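PDB 3X44: O-ureido-L-serine synthase from Streptomyces lavendulae, which catalyses the pyridoxal phosphate-dependent addition of hydroxyurea to O-acetyl-L-serine, giving O-ureido-L-serine for D-cycloserine biosynthesis, and can also use sulfide to make L-cysteine. Local coordinates for residues G58-K61 with P62-I66; Y97-E100 with R101-I105; D129-A132 with E133-W137; T174-G177 with T178-T181; N205-M208 with L209-E213. The protein carries 1 engineered substitution. All coordinates share one frame; numbering follows the deposited sequence.

Interaction 1 of 5, residues G58-K61 with P62-I66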
loop_
_atom_site.group_PDB
_atom_site.type_symbol
_atom_site.label_atom_id
_atom_site.label_comp_id
_atom_site.label_asym_id
_atom_site.label_seq_id
_atom_site.Cartn_x
_atom_site.Cartn_y
_atom_site.Cartn_z
ATOM N N GLY A 58 0.710 11.200 -29.921
ATOM C CA GLY A 58 1.696 12.004 -30.621
ATOM C C GLY A 58 1.341 13.474 -30.735
ATOM O O GLY A 58 1.853 14.169 -31.616
ATOM N N LEU A 59 0.472 13.949 -29.843
ATOM C CA LEU A 59 0.041 15.344 -29.834
ATOM C C LEU A 59 0.902 16.220 -28.928
ATOM O O LEU A 59 0.781 17.446 -28.947
ATOM C CB LEU A 59 -1.414 15.449 -29.374
ATOM C CG LEU A 59 -2.493 14.821 -30.259
ATOM C CD1 LEU A 59 -3.821 14.833 -29.520
ATOM C CD2 LEU A 59 -2.600 15.593 -31.571
ATOM N N LEU A 60 1.760 15.595 -28.129
ATOM C CA LEU A 60 2.620 16.340 -27.216
ATOM C C LEU A 60 4.070 15.913 -27.328
ATOM O O LEU A 60 4.378 14.726 -27.361
ATOM C CB LEU A 60 2.156 16.155 -25.767
ATOM C CG LEU A 60 1.136 17.147 -25.196
ATOM C CD1 LEU A 60 0.925 16.841 -23.713
ATOM C CD2 LEU A 60 1.618 18.578 -25.376
ATOM N N LYS A 61 4.960 16.894 -27.381
ATOM C CA LYS A 61 6.387 16.631 -27.480
ATOM C C LYS A 61 7.085 17.535 -26.474
ATOM O O LYS A 61 6.560 18.582 -26.108
ATOM C CB LYS A 61 6.874 16.913 -28.913
ATOM C CG LYS A 61 8.148 17.745 -29.024
ATOM C CD LYS A 61 8.457 18.095 -30.475
ATOM C CE LYS A 61 8.164 19.566 -30.778
ATOM N NZ LYS A 61 6.792 19.765 -31.334
ATOM N N PRO A 62 8.270 17.130 -25.996
ATOM C CA PRO A 62 9.000 17.951 -25.022
ATOM C C PRO A 62 9.131 19.410 -25.458
ATOM O O PRO A 62 9.476 19.700 -26.607
ATOM C CB PRO A 62 10.363 17.260 -24.895
ATOM C CG PRO A 62 10.402 16.213 -25.965
ATOM C CD PRO A 62 8.985 15.886 -26.320
ATOM N N GLY A 63 8.853 20.321 -24.531
ATOM C CA GLY A 63 8.938 21.738 -24.835
ATOM C C GLY A 63 7.625 22.304 -25.349
ATOM O O GLY A 63 7.484 23.520 -25.498
ATOM N N ASP A 64 6.664 21.425 -25.626
ATOM C CA ASP A 64 5.356 21.858 -26.117
ATOM C C ASP A 64 4.617 22.653 -25.042
ATOM O O ASP A 64 4.882 22.493 -23.848
ATOM C CB ASP A 64 4.514 20.650 -26.520
ATOM C CG ASP A 64 4.677 20.286 -27.985
ATOM O OD1 ASP A 64 4.142 19.233 -28.390
ATOM O OD2 ASP A 64 5.338 21.046 -28.728
ATOM N N THR A 65 3.689 23.503 -25.473
ATOM C CA THR A 65 2.919 24.330 -24.550
ATOM C C THR A 65 1.463 23.871 -24.431
ATOM O O THR A 65 0.785 23.653 -25.431
ATOM C CB THR A 65 2.937 25.812 -24.996
ATOM O OG1 THR A 65 4.267 26.338 -24.869
ATOM C CG2 THR A 65 1.982 26.635 -24.141
ATOM N N ILE A 66 0.993 23.737 -23.197
ATOM C CA ILE A 66 -0.375 23.309 -22.932
ATOM C C ILE A 66 -1.171 24.490 -22.389
ATOM O O ILE A 66 -0.698 25.217 -21.511
ATOM C CB ILE A 66 -0.410 22.155 -21.889
ATOM C CG1 ILE A 66 0.284 20.915 -22.457
ATOM C CG2 ILE A 66 -1.847 21.823 -21.516
ATOM C CD1 ILE A 66 1.114 20.160 -21.448
HETATM O O HOH W 1 3.864 18.333 -31.156
#
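Leu60 meets the second segment with both its methyls. CD2 lies 3.7 Å from Asp64 CB and also rests against Ile66 CG1, while CD1 approaches Ile66 CD1 at 4.0 Å; the leucine and isoleucine side chains cross at about a right angle. Val51 and Ala54 of helix 43-56 and Phe138 pack on the same leucine, so this small apolar patch belongs to the interior. Next along the chain, Lys61 opens a type II beta turn that runs to Asp64, between helix 43-56 and strand 65-70. The turn is closed by Asp64 N bonding to Lys61 O at 2.9 Å, with Gly63 at a positive phi (90°). The aspartate carboxylate also holds Lys61: the lysine backbone N donates to Asp64 OD1 at 2.7 Å, reaching that oxygen from above the carboxylate plane. The lysine chain bends at chi3 and chi4, which turns NZ back to the syn side of Asp64 OD2, a salt bridge of 3.2 Å. Water 1 donates to Asp64 OD1 at 2.9 Å and takes a weak bond from Lys61 NZ, linking the ammonium to the second carboxylate oxygen.

Interaction 2 of 5, residues Y97-E100 with R101-I105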
loop_
_atom_site.group_PDB
_atom_site.type_symbol
_atom_site.label_atom_id
_atom_site.label_comp_id
_atom_site.label_asym_id
_atom_site.label_seq_id
_atom_site.Cartn_x
_atom_site.Cartn_y
_atom_site.Cartn_z
ATOM N N TYR A 97 -11.393 33.738 -8.944
ATOM C CA TYR A 97 -10.970 32.531 -8.228
ATOM C C TYR A 97 -9.862 32.925 -7.242
ATOM O O TYR A 97 -9.163 33.907 -7.460
ATOM C CB TYR A 97 -10.502 31.464 -9.229
ATOM C CG TYR A 97 -11.676 30.849 -9.960
ATOM C CD1 TYR A 97 -11.947 31.178 -11.287
ATOM C CD2 TYR A 97 -12.570 30.009 -9.290
ATOM C CE1 TYR A 97 -13.092 30.687 -11.928
ATOM C CE2 TYR A 97 -13.710 29.520 -9.924
ATOM C CZ TYR A 97 -13.963 29.867 -11.239
ATOM O OH TYR A 97 -15.095 29.399 -11.857
ATOM N N SER A 98 -9.707 32.165 -6.162
ATOM C CA SER A 98 -8.729 32.511 -5.127
ATOM C C SER A 98 -7.303 32.744 -5.615
ATOM O O SER A 98 -6.819 32.058 -6.514
ATOM C CB SER A 98 -8.739 31.458 -4.010
ATOM O OG SER A 98 -7.963 30.328 -4.349
ATOM N N VAL A 99 -6.637 33.720 -5.002
ATOM C CA VAL A 99 -5.275 34.070 -5.375
ATOM C C VAL A 99 -4.313 32.911 -5.148
ATOM O O VAL A 99 -3.307 32.795 -5.853
ATOM C CB VAL A 99 -4.789 35.346 -4.622
ATOM C CG1 VAL A 99 -4.775 35.112 -3.106
ATOM C CG2 VAL A 99 -3.405 35.742 -5.120
ATOM N N GLU A 100 -4.634 32.043 -4.187
ATOM C CA GLU A 100 -3.803 30.876 -3.905
ATOM C C GLU A 100 -3.635 30.076 -5.199
ATOM O O GLU A 100 -2.571 29.515 -5.468
ATOM C CB GLU A 100 -4.453 29.993 -2.831
ATOM C CG GLU A 100 -4.312 30.535 -1.402
ATOM C CD GLU A 100 -5.546 31.309 -0.950
ATOM O OE1 GLU A 100 -6.286 31.799 -1.826
ATOM O OE2 GLU A 100 -5.776 31.431 0.276
ATOM N N ARG A 101 -4.703 30.025 -5.990
ATOM C CA ARG A 101 -4.682 29.320 -7.267
ATOM C C ARG A 101 -3.681 29.994 -8.208
ATOM O O ARG A 101 -2.895 29.319 -8.872
ATOM C CB ARG A 101 -6.069 29.341 -7.904
ATOM C CG ARG A 101 -7.052 28.341 -7.326
ATOM C CD ARG A 101 -8.486 28.820 -7.532
ATOM N NE ARG A 101 -9.424 27.705 -7.469
ATOM C CZ ARG A 101 -9.877 27.177 -6.336
ATOM N NH1 ARG A 101 -9.478 27.669 -5.167
ATOM N NH2 ARG A 101 -10.705 26.144 -6.371
ATOM N N ARG A 102 -3.716 31.323 -8.274
ATOM C CA ARG A 102 -2.779 32.043 -9.136
ATOM C C ARG A 102 -1.334 31.768 -8.708
ATOM O O ARG A 102 -0.455 31.532 -9.538
ATOM C CB ARG A 102 -3.012 33.555 -9.065
ATOM C CG ARG A 102 -4.324 34.057 -9.650
ATOM C CD ARG A 102 -4.436 35.547 -9.373
ATOM N NE ARG A 102 -5.792 36.053 -9.543
ATOM C CZ ARG A 102 -6.093 37.336 -9.713
ATOM N NH1 ARG A 102 -7.358 37.704 -9.861
ATOM N NH2 ARG A 102 -5.134 38.250 -9.736
ATOM N N LYS A 103 -1.095 31.803 -7.405
ATOM C CA LYS A 103 0.244 31.595 -6.890
ATOM C C LYS A 103 0.734 30.173 -7.087
ATOM O O LYS A 103 1.911 29.952 -7.388
ATOM C CB LYS A 103 0.298 31.963 -5.405
ATOM C CG LYS A 103 0.379 33.462 -5.156
ATOM C CD LYS A 103 0.470 33.774 -3.672
ATOM C CE LYS A 103 0.548 35.273 -3.431
ATOM N NZ LYS A 103 1.638 35.604 -2.480
ATOM N N LEU A 104 -0.163 29.207 -6.930
ATOM C CA LEU A 104 0.220 27.813 -7.089
ATOM C C LEU A 104 0.596 27.532 -8.535
ATOM O O LEU A 104 1.597 26.865 -8.811
ATOM C CB LEU A 104 -0.918 26.896 -6.633
ATOM C CG LEU A 104 -0.935 26.615 -5.123
ATOM C CD1 LEU A 104 -1.892 25.471 -4.816
ATOM C CD2 LEU A 104 0.463 26.259 -4.655
ATOM N N ILE A 105 -0.199 28.051 -9.459
ATOM C CA ILE A 105 0.085 27.861 -10.871
ATOM C C ILE A 105 1.470 28.448 -11.152
ATOM O O ILE A 105 2.303 27.825 -11.815
ATOM C CB ILE A 105 -0.984 28.552 -11.749
ATOM C CG1 ILE A 105 -2.317 27.805 -11.600
ATOM C CG2 ILE A 105 -0.538 28.553 -13.216
ATOM C CD1 ILE A 105 -3.538 28.545 -12.114
HETATM O O HOH W 2 -8.078 34.550 -9.956
#
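Ser98 OG is held from two directions: Arg101 NH1 donates to it at 3.2 Å, and OG also bonds to the carbonyl oxygen of Arg296. The contact spans the first turn of helix 99-107 within the beta-alpha-beta unit of strand 88-94, this helix and strand 111-115. Ser98 stands just ahead of the helix, and its hydroxyl lies between the backbone N and the carbonyl carbon (chi1 82°). Seen from the arginine, OG sits at the guanidinium edge, in the plane of the group, and the N-H points at it with an angle of 156°. The arginine chain is extended from CG to NE, and on its way CD passes 3.7 Å from Tyr97 CB. Its other nitrogens have partners as well: NE bonds to Ser71 O and NH2 to Tyr297 OH. With these three bonds fixing its rotation, the Arg101 side chain comes within about 5 Å of the bound aldimine and lies about 4 Å from the side chain of Asn73, a cofactor-binding residue.

Backbone bonds start the helix. Arg101 N donates to Ser98 O, Lys103 N to Val99 O and, at 2.8 Å, Leu104 N to Glu100 O. At the subunit interface, Lys103 NZ bonds to Leu298 O and Arg102 NH2 to Glu308 O of the second subunit. Glu100 OE1 bonds to Ser299 OG of its own chain. Water 2 joins the two segments, accepting from Arg102 NE at 2.8 Å and donating to Tyr97 O, also at 2.8 Å.

Interaction 3 of 5, residues D129-A132 with E133-W137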
loop_
_atom_site.group_PDB
_atom_site.type_symbol
_atom_site.label_atom_id
_atom_site.label_comp_id
_atom_site.label_asym_id
_atom_site.label_seq_id
_atom_site.Cartn_x
_atom_site.Cartn_y
_atom_site.Cartn_z
ATOM N N ASP A 129 -9.127 28.790 -26.568
ATOM C CA ASP A 129 -9.170 28.325 -27.951
ATOM C C ASP A 129 -8.462 29.300 -28.885
ATOM O O ASP A 129 -7.702 28.894 -29.764
ATOM C CB ASP A 129 -10.628 28.139 -28.400
ATOM C CG ASP A 129 -11.276 26.900 -27.791
ATOM O OD1 ASP A 129 -12.521 26.816 -27.794
ATOM O OD2 ASP A 129 -10.546 26.011 -27.309
ATOM N N GLU A 130 -8.718 30.587 -28.687
ATOM C CA GLU A 130 -8.110 31.625 -29.504
ATOM C C GLU A 130 -6.590 31.623 -29.368
ATOM O O GLU A 130 -5.872 31.780 -30.359
ATOM C CB GLU A 130 -8.670 32.997 -29.113
ATOM C CG GLU A 130 -10.070 33.272 -29.669
ATOM C CD GLU A 130 -10.663 34.594 -29.186
ATOM O OE1 GLU A 130 -9.994 35.320 -28.412
ATOM O OE2 GLU A 130 -11.806 34.905 -29.584
ATOM N N LEU A 131 -6.097 31.443 -28.144
ATOM C CA LEU A 131 -4.657 31.422 -27.904
ATOM C C LEU A 131 -4.007 30.239 -28.597
ATOM O O LEU A 131 -2.926 30.354 -29.171
ATOM C CB LEU A 131 -4.360 31.324 -26.408
ATOM C CG LEU A 131 -4.793 32.509 -25.555
ATOM C CD1 LEU A 131 -4.652 32.150 -24.082
ATOM C CD2 LEU A 131 -3.949 33.725 -25.918
ATOM N N ALA A 132 -4.670 29.094 -28.525
ATOM C CA ALA A 132 -4.150 27.888 -29.138
ATOM C C ALA A 132 -4.018 28.058 -30.645
ATOM O O ALA A 132 -2.990 27.718 -31.225
ATOM C CB ALA A 132 -5.062 26.707 -28.820
ATOM N N GLU A 133 -5.058 28.596 -31.273
ATOM C CA GLU A 133 -5.060 28.789 -32.718
ATOM C C GLU A 133 -3.996 29.769 -33.173
ATOM O O GLU A 133 -3.439 29.636 -34.263
ATOM C CB GLU A 133 -6.425 29.288 -33.178
ATOM C CG GLU A 133 -7.586 28.453 -32.697
ATOM C CD GLU A 133 -8.903 28.958 -33.240
ATOM O OE1 GLU A 133 -9.942 28.768 -32.569
ATOM O OE2 GLU A 133 -8.892 29.550 -34.342
ATOM N N LYS A 134 -3.719 30.754 -32.333
ATOM C CA LYS A 134 -2.733 31.767 -32.654
ATOM C C LYS A 134 -1.301 31.286 -32.463
ATOM O O LYS A 134 -0.417 31.640 -33.246
ATOM C CB LYS A 134 -2.972 33.012 -31.795
ATOM C CG LYS A 134 -2.294 34.267 -32.314
ATOM C CD LYS A 134 -2.446 35.421 -31.339
ATOM C CE LYS A 134 -1.779 36.682 -31.865
ATOM N NZ LYS A 134 -2.077 37.859 -30.998
ATOM N N TYR A 135 -1.072 30.469 -31.440
ATOM C CA TYR A 135 0.276 29.992 -31.152
ATOM C C TYR A 135 0.532 28.496 -31.318
ATOM O O TYR A 135 1.669 28.044 -31.173
ATOM C CB TYR A 135 0.668 30.439 -29.747
ATOM C CG TYR A 135 0.471 31.923 -29.537
ATOM C CD1 TYR A 135 -0.656 32.413 -28.873
ATOM C CD2 TYR A 135 1.404 32.842 -30.027
ATOM C CE1 TYR A 135 -0.847 33.783 -28.702
ATOM C CE2 TYR A 135 1.216 34.213 -29.860
ATOM C CZ TYR A 135 0.093 34.673 -29.198
ATOM O OH TYR A 135 -0.083 36.025 -29.029
ATOM N N GLY A 136 -0.517 27.735 -31.618
ATOM C CA GLY A 136 -0.368 26.301 -31.818
ATOM C C GLY A 136 -0.272 25.442 -30.566
ATOM O O GLY A 136 0.065 24.259 -30.642
ATOM N N TRP A 137 -0.571 26.029 -29.412
ATOM C CA TRP A 137 -0.504 25.302 -28.147
ATOM C C TRP A 137 -1.515 24.168 -28.086
ATOM O O TRP A 137 -2.537 24.201 -28.773
ATOM C CB TRP A 137 -0.752 26.262 -26.990
ATOM C CG TRP A 137 0.179 27.418 -26.977
ATOM C CD1 TRP A 137 1.410 27.493 -27.572
ATOM C CD2 TRP A 137 -0.019 28.663 -26.301
ATOM N NE1 TRP A 137 1.991 28.710 -27.301
ATOM C CE2 TRP A 137 1.136 29.447 -26.523
ATOM C CE3 TRP A 137 -1.060 29.192 -25.526
ATOM C CZ2 TRP A 137 1.279 30.733 -25.997
ATOM C CZ3 TRP A 137 -0.916 30.472 -25.003
ATOM C CH2 TRP A 137 0.247 31.228 -25.241
#
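Leu131 lays its CB against the six-membered part of the Trp137 indole, 3.8 Å from CZ3, and its CD1 touches the same ring carbon at 4.2 Å. The other methyl, CD2, meets Tyr135 CE1 at 4.2 Å, so the leucine borders both aromatic residues. The tyrosine is turned with its edge to the backbone: Leu131 O lies near the ring plane, 3.1 Å from CD1. Lys134 CG covers one face of that ring toward its rim, and Tyr135 CB in turn sits over a face of the indole.

These residues form the C-terminal end of helix 120-135, where the chain turns off toward strand 138-139. Within the last turns Glu133 N donates to Asp129 O at 3.1 Å and Tyr135 N to Leu131 O at 2.9 Å. Gly136 then leaves helical geometry with a positive phi of 79°, and its N faces Ala132 O at a modelled separation too short to be trusted in detail. Past the glycine, Trp137 CG is anti to its carbonyl carbon (chi1 -56°), which brings the indole back against Leu131 and toward Thr65 and Val67 of strand 65-70.

Asp129 OD2 forms salt bridges with Arg139 and Arg141, whereas Lys134 NZ and Tyr135 OH both engage the carboxylate of Asp319 of the second subunit, whose Leu315 and Leu318 pack on Leu131, Tyr135 and Trp137.

Interaction 4 of 5, residues T174-G177 with T178-T181. With PUS ((E)-O-(carbamoylamino)-N-({3-hydroxy-2-methyl-5-[(phosphonooxy)methyl]pyridin-4-yl}methylidene)-L-serine), chain C.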
loop_
_atom_site.group_PDB
_atom_site.type_symbol
_atom_site.label_atom_id
_atom_site.label_comp_id
_atom_site.label_asym_id
_atom_site.label_seq_id
_atom_site.Cartn_x
_atom_site.Cartn_y
_atom_site.Cartn_z
ATOM N N THR A 174 -21.347 13.608 -5.018
ATOM C CA THR A 174 -20.358 14.454 -5.661
ATOM C C THR A 174 -20.977 15.657 -6.354
ATOM O O THR A 174 -22.150 15.645 -6.734
ATOM C CB THR A 174 -19.558 13.668 -6.728
ATOM O OG1 THR A 174 -18.644 14.555 -7.393
ATOM C CG2 THR A 174 -20.506 13.070 -7.761
ATOM N N GLY A 175 -20.180 16.706 -6.501
ATOM C CA GLY A 175 -20.643 17.877 -7.218
ATOM C C GLY A 175 -19.994 17.713 -8.581
ATOM O O GLY A 175 -19.508 16.621 -8.901
ATOM N N PHE A 176 -19.974 18.761 -9.393
ATOM C CA PHE A 176 -19.331 18.645 -10.688
ATOM C C PHE A 176 -18.947 19.957 -11.340
ATOM O O PHE A 176 -19.602 20.981 -11.157
ATOM C CB PHE A 176 -20.203 17.823 -11.647
ATOM C CG PHE A 176 -21.490 18.487 -12.038
ATOM C CD1 PHE A 176 -21.510 19.470 -13.021
ATOM C CD2 PHE A 176 -22.695 18.092 -11.458
ATOM C CE1 PHE A 176 -22.710 20.051 -13.427
ATOM C CE2 PHE A 176 -23.908 18.666 -11.856
ATOM C CZ PHE A 176 -23.914 19.646 -12.844
ATOM N N GLY A 177 -17.839 19.906 -12.071
ATOM C CA GLY A 177 -17.341 21.046 -12.813
ATOM C C GLY A 177 -17.353 20.534 -14.246
ATOM O O GLY A 177 -18.212 20.911 -15.044
ATOM N N THR A 178 -16.411 19.650 -14.566
ATOM C CA THR A 178 -16.357 19.053 -15.899
ATOM C C THR A 178 -17.277 17.827 -15.943
ATOM O O THR A 178 -17.677 17.372 -17.020
ATOM C CB THR A 178 -14.929 18.591 -16.249
ATOM O OG1 THR A 178 -14.546 17.501 -15.394
ATOM C CG2 THR A 178 -13.947 19.738 -16.079
ATOM N N THR A 179 -17.623 17.329 -14.754
ATOM C CA THR A 179 -18.455 16.131 -14.546
ATOM C C THR A 179 -17.659 14.856 -14.818
ATOM O O THR A 179 -18.206 13.752 -14.795
ATOM C CB THR A 179 -19.766 16.107 -15.404
ATOM O OG1 THR A 179 -19.501 15.560 -16.702
ATOM C CG2 THR A 179 -20.350 17.494 -15.526
ATOM N N GLY A 180 -16.356 15.002 -15.037
ATOM C CA GLY A 180 -15.532 13.831 -15.288
ATOM C C GLY A 180 -15.567 12.840 -14.132
ATOM O O GLY A 180 -15.558 11.624 -14.342
ATOM N N THR A 181 -15.598 13.356 -12.907
ATOM C CA THR A 181 -15.624 12.498 -11.728
ATOM C C THR A 181 -16.954 11.772 -11.667
ATOM O O THR A 181 -17.003 10.562 -11.543
ATOM C CB THR A 181 -15.434 13.319 -10.430
ATOM O OG1 THR A 181 -14.093 13.817 -10.372
ATOM C CG2 THR A 181 -15.682 12.458 -9.206
HETATM N N PUS C . -12.089 21.751 -11.253
HETATM C CA PUS C . -11.771 21.951 -12.724
HETATM C CB PUS C . -13.038 22.411 -13.531
HETATM O OG PUS C . -13.563 23.699 -12.971
HETATM N ND PUS C . -14.169 24.507 -14.004
HETATM C CE PUS C . -15.455 24.903 -13.875
HETATM N NZ2 PUS C . -16.281 24.254 -13.034
HETATM O OZ1 PUS C . -15.860 25.826 -14.507
HETATM C C PUS C . -10.663 23.019 -12.850
HETATM O O PUS C . -9.950 23.240 -11.910
HETATM O OT PUS C . -10.512 23.624 -13.884
HETATM C C2 PUS C . -13.165 21.284 -6.963
HETATM C C3 PUS C . -12.673 21.387 -8.349
HETATM C C4 PUS C . -13.393 20.675 -9.411
HETATM C C5 PUS C . -14.561 19.862 -9.052
HETATM C C6 PUS C . -14.968 19.812 -7.639
HETATM C C2A PUS C . -12.479 22.032 -5.855
HETATM C C4A PUS C . -13.051 20.895 -10.868
HETATM C C5A PUS C . -15.346 19.091 -10.102
HETATM N N1 PUS C . -14.273 20.513 -6.678
HETATM O O3 PUS C . -11.546 22.075 -8.617
HETATM O O1P PUS C . -14.395 18.392 -12.914
HETATM O O2P PUS C . -14.439 16.151 -12.164
HETATM O O3P PUS C . -16.421 17.461 -12.086
HETATM O O4P PUS C . -14.590 17.921 -10.559
HETATM P P PUS C . -14.965 17.485 -11.937
#
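Phe176 and Thr179 make the tight part of this turn: their side chains lie side by side, pointing the same way, with Thr179 CG2 only 3.4 Å from Phe176 CD1. Far looser is the meeting of Thr174 OG1 with Thr181 CG2 at 4.1 Å, and no solvent side balances the two, since every touching residue is buried. Between these contacts the chain folds round the cofactor phosphate as a glycine-rich phosphate-binding loop, characteristic of this type II pyridoxal phosphate family. Six bonds hold the phosphate here. Gly177 N donates to PUS O3P at 2.8 Å and almost straight (177°); Thr179 N shares that oxygen. Thr178 gives O1P both its N and its hydroxyl, OG1 to O1P being 2.6 Å, and Thr181 does the same for O2P through N and OG1 (3.0 Å). Thr178 OG1 also accepts from Gly180 N at 3.1 Å, an ST turn, and bonds to Asn148 ND2, so the hydroxyl is fixed on several sides. The amides of Gly177, Thr178 and Thr179 just before helix 180-192, with Thr181 N in its first turn, probably help to stabilise the negative charge of the phosphate they bind. Thr174 ends strand 171-174, bonded through its backbone to Val199 and Leu201 of strand 197-203. Strand 285-290 adds Met289 against Thr174 and Thr181, and Leu182 of helix 180-192 packs on Thr174 and Phe176.

Interaction 5 of 5, residues N205-M208 with L209-E213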
loop_
_atom_site.group_PDB
_atom_site.type_symbol
_atom_site.label_atom_id
_atom_site.label_comp_id
_atom_site.label_asym_id
_atom_site.label_seq_id
_atom_site.Cartn_x
_atom_site.Cartn_y
_atom_site.Cartn_z
ATOM N N ASN A 205 -27.280 28.558 -6.443
ATOM C CA ASN A 205 -27.302 29.669 -7.391
ATOM C C ASN A 205 -26.740 29.357 -8.779
ATOM O O ASN A 205 -26.555 30.260 -9.594
ATOM C CB ASN A 205 -26.569 30.881 -6.794
ATOM C CG ASN A 205 -25.285 30.504 -6.064
ATOM O OD1 ASN A 205 -25.021 29.333 -5.793
ATOM N ND2 ASN A 205 -24.478 31.511 -5.738
ATOM N N ALA A 206 -26.478 28.088 -9.060
ATOM C CA ALA A 206 -25.952 27.722 -10.371
ATOM C C ALA A 206 -26.457 26.354 -10.807
ATOM O O ALA A 206 -25.682 25.487 -11.221
ATOM C CB ALA A 206 -24.423 27.748 -10.350
ATOM N N ALA A 207 -27.770 26.167 -10.709
ATOM C CA ALA A 207 -28.397 24.908 -11.099
ATOM C C ALA A 207 -28.552 24.894 -12.617
ATOM O O ALA A 207 -29.659 25.016 -13.151
ATOM C CB ALA A 207 -29.750 24.772 -10.423
ATOM N N MET A 208 -27.419 24.761 -13.297
ATOM C CA MET A 208 -27.367 24.740 -14.754
ATOM C C MET A 208 -28.046 23.509 -15.356
ATOM O O MET A 208 -28.817 23.620 -16.306
ATOM C CB MET A 208 -25.903 24.805 -15.210
ATOM C CG MET A 208 -25.699 25.036 -16.701
ATOM S SD MET A 208 -26.235 26.675 -17.227
ATOM C CE MET A 208 -27.640 26.262 -18.203
ATOM N N LEU A 209 -27.760 22.338 -14.802
ATOM C CA LEU A 209 -28.331 21.095 -15.308
ATOM C C LEU A 209 -29.793 20.900 -14.921
ATOM O O LEU A 209 -30.598 20.431 -15.728
ATOM C CB LEU A 209 -27.510 19.906 -14.806
ATOM C CG LEU A 209 -27.830 18.517 -15.356
ATOM C CD1 LEU A 209 -27.710 18.509 -16.881
ATOM C CD2 LEU A 209 -26.871 17.510 -14.741
ATOM N N ALA A 210 -30.134 21.263 -13.688
ATOM C CA ALA A 210 -31.499 21.106 -13.206
ATOM C C ALA A 210 -32.470 22.117 -13.804
ATOM O O ALA A 210 -33.547 21.744 -14.277
ATOM C CB ALA A 210 -31.529 21.190 -11.681
ATOM N N ARG A 211 -32.087 23.391 -13.804
ATOM C CA ARG A 211 -32.965 24.430 -14.330
ATOM C C ARG A 211 -32.352 25.337 -15.389
ATOM O O ARG A 211 -32.995 26.282 -15.844
ATOM C CB ARG A 211 -33.482 25.284 -13.177
ATOM C CG ARG A 211 -33.902 24.469 -11.967
ATOM C CD ARG A 211 -34.810 25.266 -11.052
ATOM N NE ARG A 211 -34.079 25.830 -9.923
ATOM C CZ ARG A 211 -33.620 25.117 -8.899
ATOM N NH1 ARG A 211 -33.818 23.806 -8.858
ATOM N NH2 ARG A 211 -32.958 25.716 -7.915
ATOM N N GLY A 212 -31.118 25.058 -15.786
ATOM C CA GLY A 212 -30.482 25.887 -16.792
ATOM C C GLY A 212 -30.132 27.263 -16.256
ATOM O O GLY A 212 -30.136 28.254 -16.988
ATOM N N GLU A 213 -29.820 27.326 -14.967
ATOM C CA GLU A 213 -29.474 28.591 -14.335
ATOM C C GLU A 213 -27.986 28.695 -14.009
ATOM O O GLU A 213 -27.344 27.703 -13.662
ATOM C CB GLU A 213 -30.281 28.764 -13.048
ATOM C CG GLU A 213 -31.727 29.144 -13.275
ATOM C CD GLU A 213 -32.620 28.765 -12.115
ATOM O OE1 GLU A 213 -33.844 28.654 -12.328
ATOM O OE2 GLU A 213 -32.101 28.579 -10.991
HETATM O O HOH W 3 -29.714 28.063 -9.835
#
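The Arg211 guanidinium carries Ala207 CB on one face, the methyl standing 4.1 Å above the plane and over its centre. The same group is paired along the chain with Glu213, in a long salt bridge of 3.6 Å from Arg211 NE to Glu213 OE2. A bend at chi3 (-99°) folds the arginine chain back so that its flat end lies across the alanine. The backbone beneath is an inverse gamma turn centred on Ala207, leading into the short, weakly bonded helix 208-211 that follows strand 197-203.

Ala207 O takes two amides. Arg211 N donates to it at 3.0 Å and Glu213 N at 2.9 Å, and they reach it from opposite faces of the carbonyl plane, the second nearly straight along its N-H (171°). This double grip draws the chain after the helix back on itself, helped by Gly212 at a positive phi. Ala210 CB also touches Ala207 CB, at 4.2 Å. On the other side of the turn the bent Met208 chain carries its SD and CE back against Gly212 and the carbonyl of Glu213. Glu202 of strand 197-203 receives two amides from the first turn, Leu209 N on OE1 and Ala210 N on OE2, while Leu209 packs on Leu239 of strand 238-242. Water 3 accepts from Ala207 N at 2.9 Å and donates to Glu213 OE2 at 2.7 Å.

How the interactions relate
From the N terminus the five contacts follow in series, each a local closure, and none nests in or crosses another. Interaction 1 closes the turn between helix 43-56 and strand 65-70; interaction 2 starts helix 99-107 and interaction 3 ends helix 120-135, both flanking the four-stranded parallel sheet. Interactions 1 and 3 touch, Thr65 O lying 3.4 Å from Trp137 CB, while 2 and 3 both meet the second subunit. Interaction 4 follows strand 171-174 in the larger sheet and interaction 5 follows strand 197-203; they touch where Phe176 CZ lies 4.1 Å from Leu209 CB. Interaction 4 binds the aldimine phosphate, while Arg101 of interaction 2 comes within about 5 Å of the ligand.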